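PDB 3DV8: transcriptional regulator, Crp/Fnr family from Eubacterium rectale ATCC 33656, which probably acts as a dimeric DNA-binding transcription factor that joins a cyclic nucleotide-binding-type sensor domain to a helix-turn-helix domain. Local coordinates for residues F8-D13 against A122-E127; Y58-S61 against R65-T68; S83-S88 against I110-M115; T171-A176 against S181-I186. One frame throughout, in Å; residues are numbered along the deposited sequence.

Contact 1 (F8-D13 against A122-E127)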
loop_
_atom_site.group_PDB
_atom_site.type_symbol
_atom_site.label_atom_id
_atom_site.label_comp_id
_atom_site.label_asym_id
_atom_site.label_seq_id
_atom_site.Cartn_x
_atom_site.Cartn_y
_atom_site.Cartn_z
ATOM N N PHE A 8 -8.143 10.365 21.771
ATOM C CA PHE A 8 -8.940 10.405 20.544
ATOM C C PHE A 8 -8.993 11.883 20.091
ATOM O O PHE A 8 -9.765 12.669 20.661
ATOM C CB PHE A 8 -10.324 9.819 20.879
ATOM C CG PHE A 8 -11.248 9.647 19.701
ATOM C CD1 PHE A 8 -10.887 8.841 18.621
ATOM C CD2 PHE A 8 -12.523 10.212 19.713
ATOM C CE1 PHE A 8 -11.764 8.654 17.536
ATOM C CE2 PHE A 8 -13.408 10.029 18.643
ATOM C CZ PHE A 8 -13.027 9.242 17.551
ATOM N N PRO A 9 -8.166 12.272 19.082
ATOM C CA PRO A 9 -8.089 13.685 18.640
ATOM C C PRO A 9 -9.328 14.211 17.896
ATOM O O PRO A 9 -9.532 15.426 17.831
ATOM C CB PRO A 9 -6.845 13.704 17.739
ATOM C CG PRO A 9 -6.785 12.359 17.179
ATOM C CD PRO A 9 -7.307 11.416 18.240
ATOM N N LEU A 10 -10.132 13.300 17.347
ATOM C CA LEU A 10 -11.408 13.629 16.690
ATOM C C LEU A 10 -12.513 14.078 17.686
ATOM O O LEU A 10 -13.496 14.688 17.265
ATOM C CB LEU A 10 -11.880 12.402 15.897
ATOM C CG LEU A 10 -13.130 12.433 15.024
ATOM C CD1 LEU A 10 -13.047 13.514 13.943
ATOM C CD2 LEU A 10 -13.304 11.042 14.419
ATOM N N TRP A 11 -12.337 13.773 18.981
ATOM C CA TRP A 11 -13.293 14.097 20.061
ATOM C C TRP A 11 -13.767 15.552 20.120
ATOM O O TRP A 11 -14.964 15.800 20.308
ATOM C CB TRP A 11 -12.706 13.720 21.434
ATOM C CG TRP A 11 -13.691 13.822 22.564
ATOM C CD1 TRP A 11 -13.867 14.886 23.413
ATOM C CD2 TRP A 11 -14.649 12.833 22.955
ATOM N NE1 TRP A 11 -14.868 14.614 24.316
ATOM C CE2 TRP A 11 -15.366 13.362 24.062
ATOM C CE3 TRP A 11 -14.974 11.548 22.484
ATOM C CZ2 TRP A 11 -16.387 12.645 24.709
ATOM C CZ3 TRP A 11 -15.989 10.833 23.123
ATOM C CH2 TRP A 11 -16.683 11.386 24.228
ATOM N N ASN A 12 -12.833 16.494 19.990
ATOM C CA ASN A 12 -13.164 17.939 19.999
ATOM C C ASN A 12 -13.985 18.357 18.780
ATOM O O ASN A 12 -14.738 19.320 18.856
ATOM C CB ASN A 12 -11.905 18.799 20.091
ATOM C CG ASN A 12 -11.178 18.617 21.400
ATOM O OD1 ASN A 12 -10.102 18.016 21.449
ATOM N ND2 ASN A 12 -11.786 19.090 22.481
ATOM N N ASP A 13 -13.824 17.626 17.672
ATOM C CA ASP A 13 -14.583 17.847 16.437
ATOM C C ASP A 13 -15.995 17.202 16.469
ATOM O O ASP A 13 -16.864 17.626 15.700
ATOM C CB ASP A 13 -13.785 17.351 15.214
ATOM C CG ASP A 13 -12.432 18.065 15.054
ATOM O OD1 ASP A 13 -12.398 19.319 15.109
ATOM O OD2 ASP A 13 -11.407 17.365 14.852
ATOM N N ALA A 122 -15.586 11.525 8.370
ATOM C CA ALA A 122 -15.260 10.928 7.060
ATOM C C ALA A 122 -13.843 11.310 6.610
ATOM O O ALA A 122 -13.063 10.439 6.224
ATOM C CB ALA A 122 -16.255 11.357 6.021
ATOM N N ASN A 123 -13.536 12.607 6.663
ATOM C CA ASN A 123 -12.199 13.132 6.332
ATOM C C ASN A 123 -11.124 12.658 7.307
ATOM O O ASN A 123 -9.990 12.440 6.907
ATOM C CB ASN A 123 -12.173 14.675 6.241
ATOM C CG ASN A 123 -12.839 15.211 4.973
ATOM O OD1 ASN A 123 -13.808 14.649 4.475
ATOM N ND2 ASN A 123 -12.315 16.316 4.456
ATOM N N TYR A 124 -11.475 12.514 8.584
ATOM C CA TYR A 124 -10.530 11.992 9.564
ATOM C C TYR A 124 -10.138 10.531 9.220
ATOM O O TYR A 124 -8.965 10.163 9.329
ATOM C CB TYR A 124 -11.077 12.111 10.993
ATOM C CG TYR A 124 -10.061 11.644 12.004
ATOM C CD1 TYR A 124 -9.002 12.488 12.394
ATOM C CD2 TYR A 124 -10.117 10.345 12.535
ATOM C CE1 TYR A 124 -8.032 12.055 13.306
ATOM C CE2 TYR A 124 -9.159 9.903 13.438
ATOM C CZ TYR A 124 -8.121 10.765 13.822
ATOM O OH TYR A 124 -7.181 10.326 14.716
ATOM N N THR A 125 -11.118 9.725 8.806
ATOM C CA THR A 125 -10.869 8.338 8.406
ATOM C C THR A 125 -9.970 8.267 7.153
ATOM O O THR A 125 -9.160 7.337 7.048
ATOM C CB THR A 125 -12.183 7.547 8.221
ATOM O OG1 THR A 125 -12.990 7.694 9.394
ATOM C CG2 THR A 125 -11.911 6.076 8.002
ATOM N N ASN A 126 -10.109 9.236 6.232
ATOM C CA ASN A 126 -9.219 9.376 5.048
ATOM C C ASN A 126 -7.783 9.572 5.476
ATOM O O ASN A 126 -6.889 8.887 4.981
ATOM C CB ASN A 126 -9.590 10.580 4.154
ATOM C CG ASN A 126 -10.747 10.297 3.238
ATOM O OD1 ASN A 126 -10.607 9.532 2.289
ATOM N ND2 ASN A 126 -11.888 10.940 3.478
ATOM N N GLU A 127 -7.585 10.523 6.392
ATOM C CA GLU A 127 -6.257 10.832 6.944
ATOM C C GLU A 127 -5.651 9.629 7.679
ATOM O O GLU A 127 -4.441 9.417 7.624
ATOM C CB GLU A 127 -6.282 12.084 7.847
ATOM C CG GLU A 127 -6.743 13.412 7.162
ATOM C CD GLU A 127 -5.978 13.812 5.875
ATOM O OE1 GLU A 127 -4.793 13.438 5.718
ATOM O OE2 GLU A 127 -6.574 14.535 5.026
#

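Contact 2 (Y58-S61 against R65-T68)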
loop_
_atom_site.group_PDB
_atom_site.type_symbol
_atom_site.label_atom_id
_atom_site.label_comp_id
_atom_site.label_asym_id
_atom_site.label_seq_id
_atom_site.Cartn_x
_atom_site.Cartn_y
_atom_site.Cartn_z
ATOM N N TYR A 58 -0.083 -7.492 9.983
ATOM C CA TYR A 58 0.687 -8.296 9.039
ATOM C C TYR A 58 -0.199 -9.107 8.094
ATOM O O TYR A 58 -1.434 -9.173 8.259
ATOM C CB TYR A 58 1.656 -9.213 9.800
ATOM C CG TYR A 58 1.043 -10.311 10.672
ATOM C CD1 TYR A 58 0.407 -10.009 11.889
ATOM C CD2 TYR A 58 1.168 -11.663 10.316
ATOM C CE1 TYR A 58 -0.129 -11.025 12.712
ATOM C CE2 TYR A 58 0.636 -12.680 11.122
ATOM C CZ TYR A 58 -0.007 -12.355 12.321
ATOM O OH TYR A 58 -0.525 -13.361 13.102
ATOM N N ILE A 59 0.447 -9.690 7.089
ATOM C CA ILE A 59 -0.224 -10.536 6.115
ATOM C C ILE A 59 0.455 -11.896 6.113
ATOM O O ILE A 59 1.641 -11.996 6.402
ATOM C CB ILE A 59 -0.309 -9.879 4.708
ATOM C CG1 ILE A 59 1.077 -9.578 4.107
ATOM C CG2 ILE A 59 -1.157 -8.611 4.800
ATOM C CD1 ILE A 59 1.019 -9.040 2.687
ATOM N N LEU A 60 -0.329 -12.924 5.807
ATOM C CA LEU A 60 0.105 -14.312 5.778
ATOM C C LEU A 60 -0.084 -14.880 4.380
ATOM O O LEU A 60 -1.145 -14.690 3.783
ATOM C CB LEU A 60 -0.730 -15.144 6.773
ATOM C CG LEU A 60 -0.250 -15.297 8.219
ATOM C CD1 LEU A 60 -1.412 -15.615 9.140
ATOM C CD2 LEU A 60 0.825 -16.384 8.309
ATOM N N SER A 61 0.930 -15.574 3.867
ATOM C CA SER A 61 0.797 -16.293 2.600
ATOM C C SER A 61 0.042 -17.579 2.931
ATOM O O SER A 61 -0.019 -18.003 4.103
ATOM C CB SER A 61 2.157 -16.645 1.962
ATOM O OG SER A 61 2.749 -17.827 2.488
ATOM N N ARG A 65 3.980 -17.932 5.407
ATOM C CA ARG A 65 5.040 -16.898 5.390
ATOM C C ARG A 65 4.392 -15.587 5.807
ATOM O O ARG A 65 3.224 -15.357 5.489
ATOM C CB ARG A 65 5.605 -16.729 3.989
ATOM C CG ARG A 65 6.269 -17.968 3.404
ATOM C CD ARG A 65 7.648 -18.253 3.991
ATOM N NE ARG A 65 8.524 -17.095 3.831
ATOM C CZ ARG A 65 9.049 -16.663 2.674
ATOM N NH1 ARG A 65 8.828 -17.278 1.501
ATOM N NH2 ARG A 65 9.822 -15.582 2.689
ATOM N N GLU A 66 5.144 -14.728 6.487
ATOM C CA GLU A 66 4.616 -13.465 7.007
ATOM C C GLU A 66 5.514 -12.270 6.724
ATOM O O GLU A 66 6.718 -12.435 6.619
ATOM C CB GLU A 66 4.477 -13.556 8.539
ATOM C CG GLU A 66 3.451 -14.542 9.064
ATOM C CD GLU A 66 3.432 -14.660 10.597
ATOM O OE1 GLU A 66 3.979 -13.804 11.292
ATOM O OE2 GLU A 66 2.859 -15.627 11.122
ATOM N N ILE A 67 4.916 -11.077 6.641
ATOM C CA ILE A 67 5.647 -9.791 6.590
ATOM C C ILE A 67 4.800 -8.728 7.324
ATOM O O ILE A 67 3.599 -8.635 7.084
ATOM C CB ILE A 67 6.065 -9.345 5.145
ATOM C CG1 ILE A 67 6.978 -8.106 5.202
ATOM C CG2 ILE A 67 4.864 -9.081 4.256
ATOM C CD1 ILE A 67 7.568 -7.682 3.851
ATOM N N THR A 68 5.423 -7.964 8.228
ATOM C CA THR A 68 4.752 -6.884 8.973
ATOM C C THR A 68 4.517 -5.675 8.056
ATOM O O THR A 68 5.453 -5.189 7.419
ATOM C CB THR A 68 5.596 -6.402 10.195
ATOM O OG1 THR A 68 5.800 -7.499 11.093
ATOM C CG2 THR A 68 4.922 -5.247 10.951
HETATM O O HOH W 1 0.858 -15.866 12.680
#

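Contact 3 (S83-S88 against I110-M115)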
loop_
_atom_site.group_PDB
_atom_site.type_symbol
_atom_site.label_atom_id
_atom_site.label_comp_id
_atom_site.label_asym_id
_atom_site.label_seq_id
_atom_site.Cartn_x
_atom_site.Cartn_y
_atom_site.Cartn_z
ATOM N N SER A 83 -12.350 -3.137 8.779
ATOM C CA SER A 83 -12.284 -3.147 7.275
ATOM C C SER A 83 -13.610 -3.367 6.522
ATOM O O SER A 83 -13.808 -2.826 5.427
ATOM C CB SER A 83 -11.269 -4.195 6.759
ATOM O OG SER A 83 -9.928 -3.821 7.009
ATOM N N CYS A 84 -14.495 -4.167 7.111
ATOM C CA CYS A 84 -15.809 -4.468 6.533
ATOM C C CYS A 84 -16.730 -3.243 6.363
ATOM O O CYS A 84 -17.670 -3.308 5.575
ATOM C CB CYS A 84 -16.531 -5.534 7.369
ATOM S SG CYS A 84 -17.246 -4.910 8.931
ATOM N N ILE A 85 -16.479 -2.149 7.099
ATOM C CA ILE A 85 -17.261 -0.905 6.946
ATOM C C ILE A 85 -16.941 -0.152 5.631
ATOM O O ILE A 85 -17.601 0.844 5.349
ATOM C CB ILE A 85 -17.173 0.069 8.202
ATOM C CG1 ILE A 85 -15.864 0.887 8.235
ATOM C CG2 ILE A 85 -17.456 -0.690 9.498
ATOM C CD1 ILE A 85 -15.569 1.571 9.563
HETATM N N MSE A 86 -15.924 -0.596 4.871
HETATM C CA MSE A 86 -15.559 -0.043 3.557
HETATM C C MSE A 86 -15.483 -1.163 2.529
HETATM O O MSE A 86 -14.550 -1.964 2.559
HETATM C CB MSE A 86 -14.218 0.669 3.653
HETATM C CG MSE A 86 -14.294 1.956 4.448
HETATM SE SE MSE A 86 -12.664 2.291 5.445
HETATM C CE MSE A 86 -12.561 0.720 6.709
ATOM N N ARG A 87 -16.470 -1.202 1.629
ATOM C CA ARG A 87 -16.551 -2.208 0.558
ATOM C C ARG A 87 -15.281 -2.283 -0.307
ATOM O O ARG A 87 -14.860 -3.373 -0.679
ATOM C CB ARG A 87 -17.780 -1.955 -0.331
ATOM N N SER A 88 -14.657 -1.136 -0.578
ATOM C CA SER A 88 -13.445 -1.079 -1.417
ATOM C C SER A 88 -12.140 -1.627 -0.808
ATOM O O SER A 88 -11.152 -1.714 -1.543
ATOM C CB SER A 88 -13.223 0.337 -1.951
ATOM O OG SER A 88 -14.360 0.757 -2.680
ATOM N N ILE A 110 -21.497 1.510 14.649
ATOM C CA ILE A 110 -21.583 2.838 15.263
ATOM C C ILE A 110 -20.687 3.841 14.560
ATOM O O ILE A 110 -21.133 4.948 14.239
ATOM C CB ILE A 110 -21.227 2.772 16.769
ATOM C CG1 ILE A 110 -22.377 2.096 17.515
ATOM C CG2 ILE A 110 -20.972 4.159 17.360
ATOM C CD1 ILE A 110 -22.022 1.676 18.873
ATOM N N TYR A 111 -19.431 3.457 14.335
ATOM C CA TYR A 111 -18.460 4.329 13.659
ATOM C C TYR A 111 -18.889 4.603 12.200
ATOM O O TYR A 111 -18.856 5.758 11.763
ATOM C CB TYR A 111 -17.033 3.762 13.753
ATOM C CG TYR A 111 -15.986 4.771 13.346
ATOM C CD1 TYR A 111 -15.463 5.690 14.267
ATOM C CD2 TYR A 111 -15.540 4.830 12.044
ATOM C CE1 TYR A 111 -14.496 6.640 13.886
ATOM C CE2 TYR A 111 -14.579 5.776 11.637
ATOM C CZ TYR A 111 -14.060 6.678 12.563
ATOM O OH TYR A 111 -13.117 7.600 12.169
ATOM N N LYS A 112 -19.319 3.543 11.498
ATOM C CA LYS A 112 -19.864 3.605 10.118
ATOM C C LYS A 112 -21.038 4.587 10.010
ATOM O O LYS A 112 -21.092 5.372 9.065
ATOM C CB LYS A 112 -20.333 2.213 9.656
ATOM C CG LYS A 112 -20.696 2.096 8.177
ATOM C CD LYS A 112 -21.336 0.756 7.895
ATOM C CE LYS A 112 -21.625 0.596 6.423
ATOM N NZ LYS A 112 -22.551 -0.550 6.191
ATOM N N GLY A 113 -21.960 4.517 10.977
ATOM C CA GLY A 113 -23.138 5.396 11.057
ATOM C C GLY A 113 -22.789 6.874 11.171
ATOM O O GLY A 113 -23.349 7.683 10.445
ATOM N N ILE A 114 -21.868 7.204 12.082
ATOM C CA ILE A 114 -21.355 8.578 12.291
ATOM C C ILE A 114 -20.628 9.096 11.034
ATOM O O ILE A 114 -20.754 10.266 10.661
ATOM C CB ILE A 114 -20.383 8.646 13.526
ATOM C CG1 ILE A 114 -21.147 8.401 14.838
ATOM C CG2 ILE A 114 -19.670 10.004 13.621
ATOM C CD1 ILE A 114 -20.271 8.316 16.070
HETATM N N MSE A 115 -19.885 8.196 10.399
HETATM C CA MSE A 115 -19.094 8.475 9.183
HETATM C C MSE A 115 -19.979 8.832 7.963
HETATM O O MSE A 115 -19.592 9.665 7.133
HETATM C CB MSE A 115 -18.231 7.247 8.882
HETATM C CG MSE A 115 -16.971 7.476 8.111
HETATM SE SE MSE A 115 -16.078 5.766 7.703
HETATM C CE MSE A 115 -16.573 4.733 8.998
#

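Contact 4 (T171-A176 against S181-I186)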
loop_
_atom_site.group_PDB
_atom_site.type_symbol
_atom_site.label_atom_id
_atom_site.label_comp_id
_atom_site.label_asym_id
_atom_site.label_seq_id
_atom_site.Cartn_x
_atom_site.Cartn_y
_atom_site.Cartn_z
ATOM N N THR A 171 13.410 -14.642 18.550
ATOM C CA THR A 171 13.833 -15.758 17.726
ATOM C C THR A 171 14.126 -15.264 16.322
ATOM O O THR A 171 13.697 -14.175 15.909
ATOM C CB THR A 171 12.734 -16.832 17.618
ATOM O OG1 THR A 171 11.587 -16.269 16.955
ATOM C CG2 THR A 171 12.351 -17.390 19.014
ATOM N N HIS A 172 14.812 -16.118 15.581
ATOM C CA HIS A 172 15.149 -15.853 14.189
ATOM C C HIS A 172 13.873 -15.919 13.328
ATOM O O HIS A 172 13.781 -15.203 12.327
ATOM C CB HIS A 172 16.224 -16.831 13.730
ATOM C CG HIS A 172 17.532 -16.662 14.445
ATOM N ND1 HIS A 172 18.714 -17.177 13.958
ATOM C CD2 HIS A 172 17.856 -15.978 15.571
ATOM C CE1 HIS A 172 19.699 -16.862 14.780
ATOM N NE2 HIS A 172 19.205 -16.132 15.764
ATOM N N GLU A 173 12.904 -16.752 13.748
ATOM C CA GLU A 173 11.575 -16.875 13.116
ATOM C C GLU A 173 10.810 -15.538 13.154
ATOM O O GLU A 173 10.231 -15.143 12.150
ATOM C CB GLU A 173 10.680 -17.959 13.788
ATOM C CG GLU A 173 11.066 -19.462 13.629
ATOM C CD GLU A 173 12.169 -19.962 14.578
ATOM O OE1 GLU A 173 12.914 -19.134 15.140
ATOM O OE2 GLU A 173 12.317 -21.195 14.742
ATOM N N THR A 174 10.808 -14.865 14.309
ATOM C CA THR A 174 10.115 -13.564 14.494
ATOM C C THR A 174 10.676 -12.494 13.550
ATOM O O THR A 174 9.905 -11.725 12.969
ATOM C CB THR A 174 10.211 -13.020 15.968
ATOM O OG1 THR A 174 9.936 -14.070 16.898
ATOM C CG2 THR A 174 9.235 -11.865 16.195
ATOM N N ILE A 175 12.005 -12.458 13.406
ATOM C CA ILE A 175 12.687 -11.508 12.506
ATOM C C ILE A 175 12.274 -11.856 11.059
ATOM O O ILE A 175 11.831 -10.968 10.331
ATOM C CB ILE A 175 14.249 -11.491 12.684
ATOM C CG1 ILE A 175 14.641 -11.111 14.126
ATOM C CG2 ILE A 175 14.905 -10.520 11.686
ATOM C CD1 ILE A 175 16.091 -11.345 14.464
ATOM N N ALA A 176 12.377 -13.137 10.683
ATOM C CA ALA A 176 11.927 -13.635 9.359
ATOM C C ALA A 176 10.465 -13.271 9.068
ATOM O O ALA A 176 10.146 -12.858 7.962
ATOM C CB ALA A 176 12.119 -15.151 9.242
ATOM N N SER A 181 11.003 -12.994 5.141
ATOM C CA SER A 181 12.129 -13.879 4.814
ATOM C C SER A 181 11.927 -15.258 5.467
ATOM O O SER A 181 10.868 -15.516 6.055
ATOM C CB SER A 181 13.435 -13.233 5.282
ATOM O OG SER A 181 14.553 -13.954 4.790
ATOM N N HIS A 182 12.905 -16.153 5.293
ATOM C CA HIS A 182 12.902 -17.494 5.917
ATOM C C HIS A 182 13.915 -17.488 7.061
ATOM O O HIS A 182 14.934 -16.812 6.963
ATOM C CB HIS A 182 13.231 -18.583 4.886
ATOM C CG HIS A 182 13.112 -19.988 5.407
ATOM N ND1 HIS A 182 14.206 -20.741 5.784
ATOM C CD2 HIS A 182 12.028 -20.781 5.594
ATOM C CE1 HIS A 182 13.799 -21.931 6.191
ATOM N NE2 HIS A 182 12.483 -21.981 6.084
ATOM N N ARG A 183 13.620 -18.240 8.130
ATOM C CA ARG A 183 14.470 -18.334 9.344
ATOM C C ARG A 183 15.954 -18.621 9.041
ATOM O O ARG A 183 16.847 -17.962 9.595
ATOM C CB ARG A 183 13.957 -19.439 10.280
ATOM C CG ARG A 183 14.661 -19.496 11.663
ATOM C CD ARG A 183 14.759 -20.909 12.225
ATOM N NE ARG A 183 15.602 -21.761 11.370
ATOM C CZ ARG A 183 16.940 -21.870 11.418
ATOM N NH1 ARG A 183 17.683 -21.198 12.306
ATOM N NH2 ARG A 183 17.560 -22.686 10.558
ATOM N N GLU A 184 16.186 -19.624 8.194
ATOM C CA GLU A 184 17.528 -20.042 7.773
ATOM C C GLU A 184 18.328 -18.879 7.155
ATOM O O GLU A 184 19.517 -18.740 7.444
ATOM C CB GLU A 184 17.433 -21.248 6.816
ATOM C CG GLU A 184 18.770 -21.846 6.361
ATOM C CD GLU A 184 19.536 -22.603 7.455
ATOM O OE1 GLU A 184 19.129 -23.744 7.769
ATOM O OE2 GLU A 184 20.579 -22.094 7.949
ATOM N N VAL A 185 17.672 -18.055 6.331
ATOM C CA VAL A 185 18.307 -16.871 5.712
ATOM C C VAL A 185 18.630 -15.808 6.780
ATOM O O VAL A 185 19.680 -15.169 6.714
ATOM C CB VAL A 185 17.437 -16.241 4.572
ATOM C CG1 VAL A 185 18.154 -15.075 3.929
ATOM C CG2 VAL A 185 17.115 -17.263 3.503
ATOM N N ILE A 186 17.722 -15.625 7.746
ATOM C CA ILE A 186 17.919 -14.684 8.857
ATOM C C ILE A 186 19.091 -15.165 9.726
ATOM O O ILE A 186 19.977 -14.376 10.036
ATOM C CB ILE A 186 16.627 -14.484 9.735
ATOM C CG1 ILE A 186 15.470 -13.884 8.923
ATOM C CG2 ILE A 186 16.909 -13.585 10.945
ATOM C CD1 ILE A 186 15.720 -12.502 8.338
#

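Contact 1 (F8-D13 against A122-E127)
Pro9 and Leu10, in the N-terminal chain ahead of helix 16-23, pack against Tyr124 on the long helix 119-145. The contact is apolar, and no hydrogen bond crosses it. Leu10 approaches one face of the Tyr124 ring. Its CB sits almost squarely over the ring, 4.3 Å from the centroid and 7° off the ring normal, which makes a CH-pi contact. The two methyls of Leu10 reach Tyr124 CB and the near part of the ring. Leu10 CD1 lies 3.8 Å from Tyr124 CB, and Leu10 CD2 lies 3.8 Å from Tyr124 CD2. The same Leu10 CB also lies above a face of the Phe8 ring, toward its rim. In regulators of the Crp/Fnr family the long helix after the sensor domain forms the dimer interface. It does so here too: Asn126 ND2 bonds to Ala122 O of the second subunit, and Glu127 OE1 bonds to Ser88 OG of that subunit. Tyr124 instead points toward the N-terminal chain. Its CG is anti to the backbone N (chi1 -177°), and this carries the ring out to Leu10 and the phenol end on to Pro9. The Pro9 and Tyr124 side chains cross at about a right angle, with Pro9 CG 3.9 Å from Tyr124 CZ. Met77 of strand 77-78 touches both Pro9 and Tyr124, and Tyr111 of helix 108-117 touches both Leu10 and Tyr124.

Contact 2 (Y58-S61 against R65-T68)
Ile59 and Ile67 form the hydrogen-bonded pair of an antiparallel hairpin, strands 55-60 and 66-72. Both of their mutual bonds are weak: Ile59 N to Ile67 O is 3.3 Å, and Ile67 N to Ile59 O is 3.4 Å. The grip is firmer toward the turn. Ser61 N donates to Arg65 O at 2.8 Å, nearly straight at 167° and in the carbonyl plane. The serine side chain adds a second bond at the turn. Ser61 OG, held between the backbone N and the carbonyl carbon (chi1 83°), accepts Arg65 N at 3.2 Å and a weak bond from Glu63 N in the turn.

Tyr58, Leu60 and Glu66 share one face of the sheet. Glu66 extends alongside Leu60 and brings its carboxylate to the Tyr58 ring, with Glu66 CD 3.5 Å from Tyr58 CE2 and the two planes 40° apart. Both carboxylate oxygens have partners. OE1 is salt-bridged to Arg56, and OE2 accepts from a water that also bonds to Tyr58 OH at 2.9 Å. That hydroxyl has a further, weak bond to Glu96 OE1. Arg56 makes a cation-pi contact with the Tyr58 ring, and Thr68 OG1 bonds to Arg56 and His178.

On the other face Ile59 CG1 meets Ile67 CG2 at 3.8 Å. Ile140 and Met144 of the second subunit pack on these isoleucines, so the hairpin is probably the flap of Crp-type regulators. One face is thus apolar and dimer-facing, while on the other Arg56 probably offsets the charge of Glu66.

Contact 3 (S83-S88 against I110-M115)
Ile85, in the 3-10 segment that runs through 83-85, is the side chain that helix 108-117 packs around. Tyr111 comes first along the helix. The end of Ile85 approaches its ring obliquely, with Ile85 CD1 4.1 Å from Tyr111 CD2. The tyrosine hydroxyl lies further on and bonds to Thr125 OG1 of helix 119-145. Lys112 follows. Its extended chain runs past Ile85 in the opposite direction, and its aliphatic part does the touching: Lys112 CG lies 4.1 Å from Ile85 CB. One helical turn after Tyr111 comes Met115, modelled as selenomethionine. It meets Ile85 at about a right angle, with Met115 CE 3.4 Å from Ile85 CD1. CG1 of Ile85 lies between the backbone N and the carbonyl carbon (chi1 79°), and this brings CD1 up against Tyr111 and Met115, which lie next to each other. Trimming Ile85 to an alanine would probably leave a gap beside Tyr111 and take from the Met115 methyl its contact with CD1. Leu47 of strand 46-50 also touches both Ile85 and Tyr111. The disulfide between Cys84 and Cys44 ties down the turn just before Ile85, and Ser88 bonds to Ser134 and Glu127 of the second subunit. The loop between strands 77-78 and 94-97 probably matches the phosphate-binding cassette of cyclic nucleotide-binding domains, here docked on the helix that follows the beta roll.

Contact 4 (T171-A176 against S181-I186)
Ala176 and Ser181 share the one hydrogen bond of this contact. Ser181 N donates to Ala176 O at 3.0 Å, with the donor tilted 16° from the carbonyl plane, and so closes the turn between the two helices.

The apolar packing centres on Ile186. Its CG1 lies 3.6 Å from Ala176 CB, and its CG2 lies 3.7 Å from Ile175 CG2. CG2 is anti to the backbone N, which turns it to the Ile175 side. This is the helix-turn-helix of the Crp family: helix 172-179 leads, and helix 183-195 is probably the recognition helix. The small Ala176 lets the second helix come close, and Phe155 of helix 148-163 backs Ile175. Cutting Ile186 back to an alanine would probably leave a gap between the two helices, with Ala176 CB and Ile175 CG2 losing their contacts to CG1 and CG2.

The polar side chains meet Arg183 along its aliphatic part. Glu173 runs alongside Arg183, and its OE2 is 3.5 Å from the aliphatic Arg183 CD. The guanidinium turns instead to Glu184, with Arg183 NH2 3.4 Å from Glu184 OE1 in a salt bridge. His172 CB rests on Arg183 CG at 3.7 Å, while His172 ND1 bonds to Thr187 OG1.

From the N terminus, residues 8-13 pack on 122-127, so contact 1 closes a long loop that holds the beta roll. Contacts 2 and 3 both fall within that loop, one after the other. Contact 2 closes a tight hairpin, and contact 3 joins the loop after strand 77-78 to helix 108-117. Contacts 1 and 3 touch where this helix leads into helix 119-145. Contact 4 follows in series, in the helix-turn-helix domain, which probably binds DNA, with its centre about 38 Å from that of contact 1. It lies next to contact 2: Arg65 NH2 packs on Ser181 C at 3.5 Å, joining the hairpin of the cyclic nucleotide-binding-type domain to the helix-turn-helix.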